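Local coordinates for protein collagen adhesin (Enterococcus faecalis, PDB 2OKM) that is a cell-wall-anchored surface adhesin whose N2 collagen-binding subdomain, the part described here, probably attaches the bacterium to host collagen, at residues V20-N25 / Y106-T111; L49-F54 / I80-D85; T34-I39 / N89-R94. All blocks are in the same frame, centred on the assembly; numbering follows the deposited sequence.

Interaction 1: residues V20-N25 / Y106-T111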
loop_
_atom_site.group_PDB
_atom_site.type_symbol
_atom_site.label_atom_id
_atom_site.label_comp_id
_atom_site.label_asym_id
_atom_site.label_seq_id
_atom_site.Cartn_x
_atom_site.Cartn_y
_atom_site.Cartn_z
ATOM N N VAL A 20 -10.697 -4.791 -8.621
ATOM C CA VAL A 20 -10.786 -4.103 -7.346
ATOM C C VAL A 20 -9.600 -3.149 -7.330
ATOM O O VAL A 20 -8.480 -3.546 -7.659
ATOM C CB VAL A 20 -10.652 -5.063 -6.145
ATOM C CG1 VAL A 20 -10.675 -4.269 -4.848
ATOM C CG2 VAL A 20 -11.786 -6.077 -6.155
ATOM N N ARG A 21 -9.852 -1.887 -6.991
ATOM C CA ARG A 21 -8.779 -0.902 -6.909
ATOM C C ARG A 21 -8.401 -0.784 -5.439
ATOM O O ARG A 21 -9.256 -0.522 -4.592
ATOM C CB ARG A 21 -9.234 0.467 -7.425
ATOM C CG ARG A 21 -9.747 0.485 -8.857
ATOM C CD ARG A 21 -9.722 1.915 -9.395
ATOM N NE ARG A 21 -10.362 2.857 -8.477
ATOM C CZ ARG A 21 -10.168 4.174 -8.501
ATOM N NH1 ARG A 21 -9.351 4.711 -9.398
ATOM N NH2 ARG A 21 -10.789 4.956 -7.627
ATOM N N TRP A 22 -7.124 -0.991 -5.135
ATOM C CA TRP A 22 -6.649 -0.915 -3.759
ATOM C C TRP A 22 -5.724 0.275 -3.556
ATOM O O TRP A 22 -5.077 0.743 -4.498
ATOM C CB TRP A 22 -5.916 -2.208 -3.370
ATOM C CG TRP A 22 -6.819 -3.402 -3.185
ATOM C CD1 TRP A 22 -6.956 -4.471 -4.028
ATOM C CD2 TRP A 22 -7.718 -3.637 -2.093
ATOM N NE1 TRP A 22 -7.880 -5.356 -3.525
ATOM C CE2 TRP A 22 -8.363 -4.870 -2.335
ATOM C CE3 TRP A 22 -8.036 -2.927 -0.923
ATOM C CZ2 TRP A 22 -9.318 -5.408 -1.461
ATOM C CZ3 TRP A 22 -8.987 -3.462 -0.049
ATOM C CH2 TRP A 22 -9.612 -4.694 -0.325
ATOM N N PHE A 23 -5.681 0.770 -2.323
ATOM C CA PHE A 23 -4.842 1.913 -1.990
ATOM C C PHE A 23 -4.126 1.715 -0.661
ATOM O O PHE A 23 -4.759 1.408 0.354
ATOM C CB PHE A 23 -5.686 3.190 -1.872
ATOM C CG PHE A 23 -6.522 3.499 -3.087
ATOM C CD1 PHE A 23 -7.696 2.801 -3.342
ATOM C CD2 PHE A 23 -6.146 4.515 -3.962
ATOM C CE1 PHE A 23 -8.488 3.107 -4.452
ATOM C CE2 PHE A 23 -6.930 4.831 -5.076
ATOM C CZ PHE A 23 -8.103 4.126 -5.318
ATOM N N LEU A 24 -2.808 1.888 -0.672
ATOM C CA LEU A 24 -2.016 1.797 0.548
ATOM C C LEU A 24 -1.615 3.245 0.808
ATOM O O LEU A 24 -0.850 3.829 0.046
ATOM C CB LEU A 24 -0.778 0.923 0.329
ATOM C CG LEU A 24 -1.053 -0.478 -0.228
ATOM C CD1 LEU A 24 0.269 -1.212 -0.353
ATOM C CD2 LEU A 24 -2.007 -1.253 0.679
ATOM N N ASN A 25 -2.152 3.824 1.877
ATOM C CA ASN A 25 -1.891 5.221 2.214
ATOM C C ASN A 25 -0.856 5.328 3.312
ATOM O O ASN A 25 -1.144 5.109 4.486
ATOM C CB ASN A 25 -3.202 5.868 2.629
ATOM C CG ASN A 25 -4.214 5.857 1.506
ATOM O OD1 ASN A 25 -4.124 6.653 0.573
ATOM N ND2 ASN A 25 -5.166 4.935 1.575
ATOM N N TYR A 106 -2.829 -0.111 -6.787
ATOM C CA TYR A 106 -2.679 -1.356 -7.524
ATOM C C TYR A 106 -4.049 -1.989 -7.639
ATOM O O TYR A 106 -4.963 -1.653 -6.885
ATOM C CB TYR A 106 -1.683 -2.308 -6.840
ATOM C CG TYR A 106 -2.127 -2.877 -5.512
ATOM C CD1 TYR A 106 -2.863 -4.064 -5.444
ATOM C CD2 TYR A 106 -1.796 -2.236 -4.316
ATOM C CE1 TYR A 106 -3.252 -4.599 -4.217
ATOM C CE2 TYR A 106 -2.182 -2.760 -3.086
ATOM C CZ TYR A 106 -2.908 -3.941 -3.043
ATOM O OH TYR A 106 -3.293 -4.460 -1.829
ATOM N N THR A 107 -4.200 -2.898 -8.593
ATOM C CA THR A 107 -5.481 -3.553 -8.782
ATOM C C THR A 107 -5.363 -5.055 -8.692
ATOM O O THR A 107 -4.271 -5.619 -8.749
ATOM C CB THR A 107 -6.082 -3.238 -10.162
ATOM O OG1 THR A 107 -5.127 -3.560 -11.182
ATOM C CG2 THR A 107 -6.461 -1.771 -10.260
ATOM N N SER A 108 -6.511 -5.690 -8.531
ATOM C CA SER A 108 -6.586 -7.133 -8.502
ATOM C C SER A 108 -7.759 -7.469 -9.389
ATOM O O SER A 108 -8.734 -6.721 -9.452
ATOM C CB SER A 108 -6.818 -7.646 -7.087
ATOM O OG SER A 108 -5.641 -7.476 -6.324
ATOM N N THR A 109 -7.643 -8.578 -10.105
ATOM C CA THR A 109 -8.709 -9.022 -10.985
ATOM C C THR A 109 -9.673 -9.860 -10.160
ATOM O O THR A 109 -9.249 -10.690 -9.355
ATOM C CB THR A 109 -8.149 -9.882 -12.137
ATOM O OG1 THR A 109 -7.276 -9.083 -12.946
ATOM C CG2 THR A 109 -9.280 -10.429 -12.995
ATOM N N ILE A 110 -10.966 -9.624 -10.350
ATOM C CA ILE A 110 -11.988 -10.367 -9.631
ATOM C C ILE A 110 -12.238 -11.676 -10.372
ATOM O O ILE A 110 -12.523 -11.674 -11.566
ATOM C CB ILE A 110 -13.299 -9.563 -9.557
ATOM C CG1 ILE A 110 -13.061 -8.263 -8.782
ATOM C CG2 ILE A 110 -14.384 -10.400 -8.898
ATOM C CD1 ILE A 110 -14.248 -7.311 -8.777
ATOM N N THR A 111 -12.113 -12.790 -9.658
ATOM C CA THR A 111 -12.322 -14.106 -10.250
ATOM C C THR A 111 -13.808 -14.454 -10.295
ATOM O O THR A 111 -14.643 -13.731 -9.748
ATOM C CB THR A 111 -11.607 -15.199 -9.432
ATOM O OG1 THR A 111 -12.189 -15.265 -8.123
ATOM C CG2 THR A 111 -10.118 -14.891 -9.312
#
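The ring of Tyr106 carries Trp22 CB over one face, 3.7 Å from the ring centroid and 20° off its normal, while Leu24 CG meets CE2 at the edge, in the ring plane. The indole of Trp22 has Val20 CG1 over one face, offset toward the rim, and Ser108 OG near its plane at the edge, 4.0 Å from CD1. The two aromatic planes lie 27° apart but are slid past one another and barely overlap; the close contact with the phenol face is a CH-pi one from the Trp22 methylene. Tyr106 CG sits between its backbone N and carbonyl carbon (chi1 68°), and from there the ring leans toward Trp22.

Strands 19-26 and 101-110 are antiparallel neighbours in one sheet of this N2 collagen-binding subdomain. Val20 with Ser108 and Trp22 with Tyr106 are hydrogen-bonded pairs; Arg21 with Thr107 is the non-hydrogen-bonded pair between them. Trp22 N donates to Tyr106 O (2.9 Å), but the return bond from Tyr106 N to Trp22 O is weak at 3.3 Å. Val20, Trp22, Tyr106 and Ser108 are buried on one face, and the polar tips have partners there: Trp22 NE1 bonds to Gln47, Tyr106 OH to Lys9 and Ser108 OG to Gln43. Farther along, the branched Val20 packs CG2 against Ile110 CG1 at 3.6 Å.

Interaction 2: residues L49-F54 / I80-D85. With SO4 (sulfate ion), chain C.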
loop_
_atom_site.group_PDB
_atom_site.type_symbol
_atom_site.label_atom_id
_atom_site.label_comp_id
_atom_site.label_asym_id
_atom_site.label_seq_id
_atom_site.Cartn_x
_atom_site.Cartn_y
_atom_site.Cartn_z
ATOM N N LEU A 49 -4.041 -10.749 -7.769
ATOM C CA LEU A 49 -3.217 -9.551 -7.787
ATOM C C LEU A 49 -2.593 -9.265 -9.150
ATOM O O LEU A 49 -2.018 -10.154 -9.777
ATOM C CB LEU A 49 -2.114 -9.686 -6.738
ATOM C CG LEU A 49 -1.104 -8.546 -6.634
ATOM C CD1 LEU A 49 -1.813 -7.269 -6.195
ATOM C CD2 LEU A 49 -0.026 -8.923 -5.628
ATOM N N ASN A 50 -2.720 -8.021 -9.607
ATOM C CA ASN A 50 -2.140 -7.601 -10.879
ATOM C C ASN A 50 -0.760 -7.040 -10.521
ATOM O O ASN A 50 -0.614 -5.853 -10.225
ATOM C CB ASN A 50 -3.023 -6.523 -11.523
ATOM C CG ASN A 50 -4.419 -7.033 -11.866
ATOM O OD1 ASN A 50 -5.370 -6.255 -11.989
ATOM N ND2 ASN A 50 -4.544 -8.343 -12.035
ATOM N N LYS A 51 0.250 -7.905 -10.539
ATOM C CA LYS A 51 1.609 -7.516 -10.164
ATOM C C LYS A 51 2.260 -6.399 -10.964
ATOM O O LYS A 51 3.240 -5.808 -10.510
ATOM C CB LYS A 51 2.528 -8.740 -10.185
ATOM C CG LYS A 51 2.149 -9.802 -9.182
ATOM C CD LYS A 51 3.158 -10.930 -9.200
ATOM C CE LYS A 51 2.783 -12.021 -8.225
ATOM N NZ LYS A 51 3.808 -13.102 -8.242
ATOM N N GLU A 52 1.735 -6.105 -12.146
ATOM C CA GLU A 52 2.309 -5.047 -12.974
ATOM C C GLU A 52 1.503 -3.752 -12.899
ATOM O O GLU A 52 1.760 -2.815 -13.651
ATOM C CB GLU A 52 2.379 -5.506 -14.431
ATOM C CG GLU A 52 3.132 -6.814 -14.639
ATOM C CD GLU A 52 3.132 -7.264 -16.088
ATOM O OE1 GLU A 52 2.037 -7.459 -16.655
ATOM O OE2 GLU A 52 4.230 -7.425 -16.660
ATOM N N SER A 53 0.542 -3.694 -11.981
ATOM C CA SER A 53 -0.327 -2.520 -11.858
ATOM C C SER A 53 0.100 -1.434 -10.873
ATOM O O SER A 53 -0.497 -0.357 -10.846
ATOM C CB SER A 53 -1.742 -2.966 -11.480
ATOM O OG SER A 53 -1.787 -3.446 -10.145
ATOM N N PHE A 54 1.125 -1.694 -10.076
ATOM C CA PHE A 54 1.550 -0.727 -9.068
ATOM C C PHE A 54 2.059 0.631 -9.530
ATOM O O PHE A 54 2.870 0.723 -10.445
ATOM C CB PHE A 54 2.631 -1.337 -8.171
ATOM C CG PHE A 54 2.126 -2.392 -7.229
ATOM C CD1 PHE A 54 1.758 -3.654 -7.695
ATOM C CD2 PHE A 54 2.027 -2.128 -5.867
ATOM C CE1 PHE A 54 1.301 -4.633 -6.814
ATOM C CE2 PHE A 54 1.571 -3.100 -4.980
ATOM C CZ PHE A 54 1.207 -4.357 -5.455
ATOM N N ILE A 80 9.834 -4.267 -3.366
ATOM C CA ILE A 80 8.661 -5.112 -3.197
ATOM C C ILE A 80 9.110 -6.547 -3.417
ATOM O O ILE A 80 10.093 -6.799 -4.113
ATOM C CB ILE A 80 7.539 -4.768 -4.213
ATOM C CG1 ILE A 80 6.214 -5.378 -3.747
ATOM C CG2 ILE A 80 7.886 -5.317 -5.604
ATOM C CD1 ILE A 80 5.004 -4.834 -4.486
ATOM N N ASP A 81 8.403 -7.480 -2.794
ATOM C CA ASP A 81 8.712 -8.894 -2.945
ATOM C C ASP A 81 7.390 -9.631 -3.017
ATOM O O ASP A 81 6.649 -9.681 -2.034
ATOM C CB ASP A 81 9.530 -9.407 -1.751
ATOM C CG ASP A 81 9.913 -10.876 -1.889
ATOM O OD1 ASP A 81 10.557 -11.418 -0.965
ATOM O OD2 ASP A 81 9.570 -11.487 -2.924
ATOM N N PHE A 82 7.074 -10.170 -4.187
ATOM C CA PHE A 82 5.840 -10.928 -4.331
ATOM C C PHE A 82 6.178 -12.330 -3.837
ATOM O O PHE A 82 6.810 -13.112 -4.549
ATOM C CB PHE A 82 5.390 -10.953 -5.793
ATOM C CG PHE A 82 5.035 -9.594 -6.338
ATOM C CD1 PHE A 82 5.898 -8.927 -7.201
ATOM C CD2 PHE A 82 3.850 -8.970 -5.959
ATOM C CE1 PHE A 82 5.584 -7.652 -7.684
ATOM C CE2 PHE A 82 3.526 -7.698 -6.435
ATOM C CZ PHE A 82 4.396 -7.039 -7.297
ATOM N N VAL A 83 5.774 -12.628 -2.603
ATOM C CA VAL A 83 6.066 -13.923 -1.990
ATOM C C VAL A 83 5.193 -15.061 -2.513
ATOM O O VAL A 83 5.540 -16.232 -2.373
ATOM C CB VAL A 83 5.982 -13.829 -0.448
ATOM C CG1 VAL A 83 7.049 -12.868 0.058
ATOM C CG2 VAL A 83 4.604 -13.355 -0.016
ATOM N N THR A 84 4.055 -14.708 -3.101
ATOM C CA THR A 84 3.152 -15.674 -3.721
ATOM C C THR A 84 2.534 -14.894 -4.871
ATOM O O THR A 84 3.033 -13.826 -5.221
ATOM C CB THR A 84 2.023 -16.172 -2.770
ATOM O OG1 THR A 84 1.147 -15.087 -2.441
ATOM C CG2 THR A 84 2.610 -16.772 -1.495
ATOM N N ASP A 85 1.466 -15.408 -5.468
ATOM C CA ASP A 85 0.826 -14.688 -6.563
ATOM C C ASP A 85 -0.037 -13.550 -6.036
ATOM O O ASP A 85 -0.250 -12.557 -6.731
ATOM C CB ASP A 85 -0.054 -15.631 -7.394
ATOM C CG ASP A 85 0.722 -16.368 -8.464
ATOM O OD1 ASP A 85 0.118 -17.233 -9.139
ATOM O OD2 ASP A 85 1.928 -16.086 -8.637
HETATM S S SO4 C . -1.835 -17.170 -3.060
HETATM O O1 SO4 C . -3.250 -16.753 -3.167
HETATM O O2 SO4 C . -1.269 -16.675 -1.790
HETATM O O3 SO4 C . -1.769 -18.646 -3.071
HETATM O O4 SO4 C . -1.074 -16.624 -4.204
HETATM O O HOH W 1 -0.594 -12.430 -9.300
HETATM O O HOH W 2 3.470 -14.049 -10.794
#
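A type I beta turn from Asn50 to Ser53, in the loop joining strands 47-49 and 55-59, packs against residues 80-85, which run from strand 78-82 into the following loop, so that one sheet of the collagen-binding subdomain meets the other here. Lys51, the second residue of the turn, and Phe82 carry most of the contact. The lysine chain is extended beyond CG and slides over one face of the Phe82 ring, with CG 3.8 Å from the ring centroid; a long aliphatic side chain suits this place because its methylenes cover the ring while its ammonium reaches polar groups beyond. Phe82 also turns its edge toward the face of Phe54, in an offset edge-to-face pair with planes at 66°. Ile80 CD1 lies over one face of Phe54, 4.1 Å from the centroid, a CH-pi contact made by the flexible end of the isoleucine. Leu49 CD2 adds a contact of 3.8 Å with Phe82 CE2. Within the turn, Asn50 O accepts from both Ser53 N and Ser53 OG.

At the outer end Lys51 NZ donates to Thr84 O at 3.2 Å, from 40° above the carbonyl plane, and makes a long salt bridge of 3.5 Å with Asp85 OD2. One water links Leu49 O with Asp85 O. A sulfate, probably from the crystallisation liquor, accepts from Thr84 OG1. With a carbonyl, a carboxylate and a second water around it, the Lys51 ammonium is probably stabilised in its charged form, while CB, CG and CD pack on the Phe82 ring.

Interaction 3: residues T34-I39 / N89-R94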
loop_
_atom_site.group_PDB
_atom_site.type_symbol
_atom_site.label_atom_id
_atom_site.label_comp_id
_atom_site.label_asym_id
_atom_site.label_seq_id
_atom_site.Cartn_x
_atom_site.Cartn_y
_atom_site.Cartn_z
ATOM N N THR A 34 12.137 6.913 11.794
ATOM C CA THR A 34 13.483 6.549 12.238
ATOM C C THR A 34 13.994 5.223 11.684
ATOM O O THR A 34 15.142 4.845 11.922
ATOM C CB THR A 34 13.561 6.489 13.776
ATOM O OG1 THR A 34 12.621 5.527 14.266
ATOM C CG2 THR A 34 13.250 7.850 14.376
ATOM N N GLU A 35 13.140 4.514 10.954
ATOM C CA GLU A 35 13.519 3.243 10.357
ATOM C C GLU A 35 12.683 3.019 9.109
ATOM O O GLU A 35 11.801 3.822 8.792
ATOM C CB GLU A 35 13.288 2.089 11.335
ATOM C CG GLU A 35 11.863 1.988 11.855
ATOM C CD GLU A 35 11.619 0.723 12.661
ATOM O OE1 GLU A 35 12.533 0.301 13.404
ATOM O OE2 GLU A 35 10.510 0.159 12.562
ATOM N N ASP A 36 12.972 1.936 8.397
ATOM C CA ASP A 36 12.221 1.611 7.191
ATOM C C ASP A 36 10.777 1.350 7.593
ATOM O O ASP A 36 10.482 1.113 8.765
ATOM C CB ASP A 36 12.739 0.330 6.526
ATOM C CG ASP A 36 14.166 0.440 6.033
ATOM O OD1 ASP A 36 14.691 1.562 5.894
ATOM O OD2 ASP A 36 14.757 -0.625 5.761
ATOM N N ILE A 37 9.887 1.396 6.611
ATOM C CA ILE A 37 8.475 1.105 6.828
ATOM C C ILE A 37 8.304 -0.218 6.098
ATOM O O ILE A 37 8.601 -0.306 4.909
ATOM C CB ILE A 37 7.562 2.146 6.160
ATOM C CG1 ILE A 37 7.849 3.536 6.726
ATOM C CG2 ILE A 37 6.099 1.763 6.383
ATOM C CD1 ILE A 37 7.195 4.658 5.938
ATOM N N SER A 38 7.832 -1.244 6.801
ATOM C CA SER A 38 7.673 -2.557 6.183
ATOM C C SER A 38 6.246 -3.064 6.260
ATOM O O SER A 38 5.688 -3.197 7.345
ATOM C CB SER A 38 8.608 -3.566 6.854
ATOM O OG SER A 38 9.956 -3.139 6.769
ATOM N N ILE A 39 5.669 -3.359 5.099
ATOM C CA ILE A 39 4.304 -3.859 5.019
ATOM C C ILE A 39 4.274 -5.292 4.505
ATOM O O ILE A 39 4.895 -5.605 3.491
ATOM C CB ILE A 39 3.452 -3.005 4.050
ATOM C CG1 ILE A 39 3.418 -1.551 4.519
ATOM C CG2 ILE A 39 2.039 -3.581 3.955
ATOM C CD1 ILE A 39 2.714 -0.620 3.552
ATOM N N ASN A 89 5.356 -8.271 0.072
ATOM C CA ASN A 89 5.937 -7.516 1.167
ATOM C C ASN A 89 6.487 -6.261 0.507
ATOM O O ASN A 89 7.211 -6.340 -0.486
ATOM C CB ASN A 89 7.067 -8.291 1.851
ATOM C CG ASN A 89 6.577 -9.547 2.539
ATOM O OD1 ASN A 89 5.462 -9.588 3.057
ATOM N ND2 ASN A 89 7.419 -10.575 2.566
ATOM N N LEU A 90 6.127 -5.105 1.047
ATOM C CA LEU A 90 6.585 -3.842 0.490
ATOM C C LEU A 90 7.308 -3.028 1.552
ATOM O O LEU A 90 6.771 -2.779 2.632
ATOM C CB LEU A 90 5.389 -3.056 -0.059
ATOM C CG LEU A 90 5.643 -1.664 -0.649
ATOM C CD1 LEU A 90 6.645 -1.747 -1.787
ATOM C CD2 LEU A 90 4.321 -1.086 -1.142
ATOM N N ARG A 91 8.534 -2.620 1.239
ATOM C CA ARG A 91 9.341 -1.836 2.163
ATOM C C ARG A 91 9.694 -0.470 1.588
ATOM O O ARG A 91 9.989 -0.347 0.401
ATOM C CB ARG A 91 10.626 -2.595 2.484
ATOM C CG ARG A 91 11.634 -1.803 3.282
ATOM C CD ARG A 91 12.839 -2.670 3.606
ATOM N NE ARG A 91 12.503 -3.907 4.314
ATOM C CZ ARG A 91 12.701 -4.103 5.613
ATOM N NH1 ARG A 91 13.227 -3.137 6.342
ATOM N NH2 ARG A 91 12.413 -5.272 6.181
ATOM N N PHE A 92 9.632 0.550 2.439
ATOM C CA PHE A 92 9.983 1.920 2.070
ATOM C C PHE A 92 11.219 2.235 2.899
ATOM O O PHE A 92 11.177 2.164 4.133
ATOM C CB PHE A 92 8.871 2.899 2.457
ATOM C CG PHE A 92 7.558 2.633 1.781
ATOM C CD1 PHE A 92 7.205 3.316 0.624
ATOM C CD2 PHE A 92 6.677 1.692 2.304
ATOM C CE1 PHE A 92 5.991 3.069 -0.007
ATOM C CE2 PHE A 92 5.458 1.436 1.681
ATOM C CZ PHE A 92 5.115 2.124 0.525
ATOM N N TYR A 93 12.323 2.567 2.235
ATOM C CA TYR A 93 13.550 2.872 2.959
ATOM C C TYR A 93 13.432 4.176 3.745
ATOM O O TYR A 93 12.822 5.143 3.293
ATOM C CB TYR A 93 14.739 2.936 1.997
ATOM C CG TYR A 93 14.969 1.658 1.214
ATOM C CD1 TYR A 93 14.813 0.409 1.815
ATOM C CD2 TYR A 93 15.367 1.699 -0.123
ATOM C CE1 TYR A 93 15.048 -0.770 1.104
ATOM C CE2 TYR A 93 15.606 0.524 -0.842
ATOM C CZ TYR A 93 15.443 -0.702 -0.222
ATOM O OH TYR A 93 15.667 -1.865 -0.928
ATOM N N ARG A 94 14.031 4.177 4.928
ATOM C CA ARG A 94 14.001 5.311 5.842
ATOM C C ARG A 94 14.234 6.694 5.235
ATOM O O ARG A 94 13.374 7.573 5.324
ATOM C CB ARG A 94 15.025 5.070 6.959
ATOM C CG ARG A 94 14.885 5.948 8.197
ATOM C CD ARG A 94 15.342 7.378 7.971
ATOM N NE ARG A 94 15.395 8.133 9.224
ATOM C CZ ARG A 94 16.463 8.215 10.010
ATOM N NH1 ARG A 94 17.586 7.590 9.681
ATOM N NH2 ARG A 94 16.411 8.926 11.132
#
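Ile39, Arg94 and Asp36 give up the most surface where strand 37-39 pairs antiparallel with 89-92 and the flanking residues meet beside it. Ile39 bonds through N and O to Leu90, and its CD1 reaches the edge of the Phe92 ring, 3.9 Å from CE2; a beta-branched residue suits the extended backbone and this apolar face. Ile37 and Phe92 form the next hydrogen-bonded pair.

Just before the strand, Asp36 uses its two oxygens separately. OD1 accepts from Arg94 N at 2.9 Å, and OD2 receives Arg91 NH1 on its anti lone pair at 3.0 Å. OD2 lies close to the guanidinium plane of Arg91, but the carboxylate plane is turned 82° from it, and one NH1 to OD2 hydrogen bond carries the salt bridge. Ser38 OG faces the centre of the flat cation, 3.1 Å from Arg91 CZ, without hydrogen-bonding to its N-H groups. Arg94 CG, anti to the backbone N (chi1 -164°), lies against Glu35 N at 3.6 Å; NE bonds to Val33 O.

In the five-stranded sheet, 37-43 lies between 87-92 and 119-128, where Ile37 and Ile39 touch Ile126. Phe92 packs on Val26 of strand 19-26 in the other sheet and meets Phe72 of helix 69-74.

In the fold
From the N terminus, 20-25 comes first and is joined only by 106-111 to close interaction 1, the longest loop. Inside it, 34-39 pairs with 89-94 in interaction 3, and interaction 2, between 49-54 and 80-85, is nested within that; none of the loops cross. Interaction 1 belongs to the six-stranded sheet and interaction 3 to the five-stranded one, their centres about 21 Å apart on opposite sides of the chain's centre. Interaction 2 bridges them: Asn50 and Ser53 bond to Thr107, while Asp81 N bonds to Asn89 O in the neighbouring strand. Leu24 against Leu90 joins the two sheets directly.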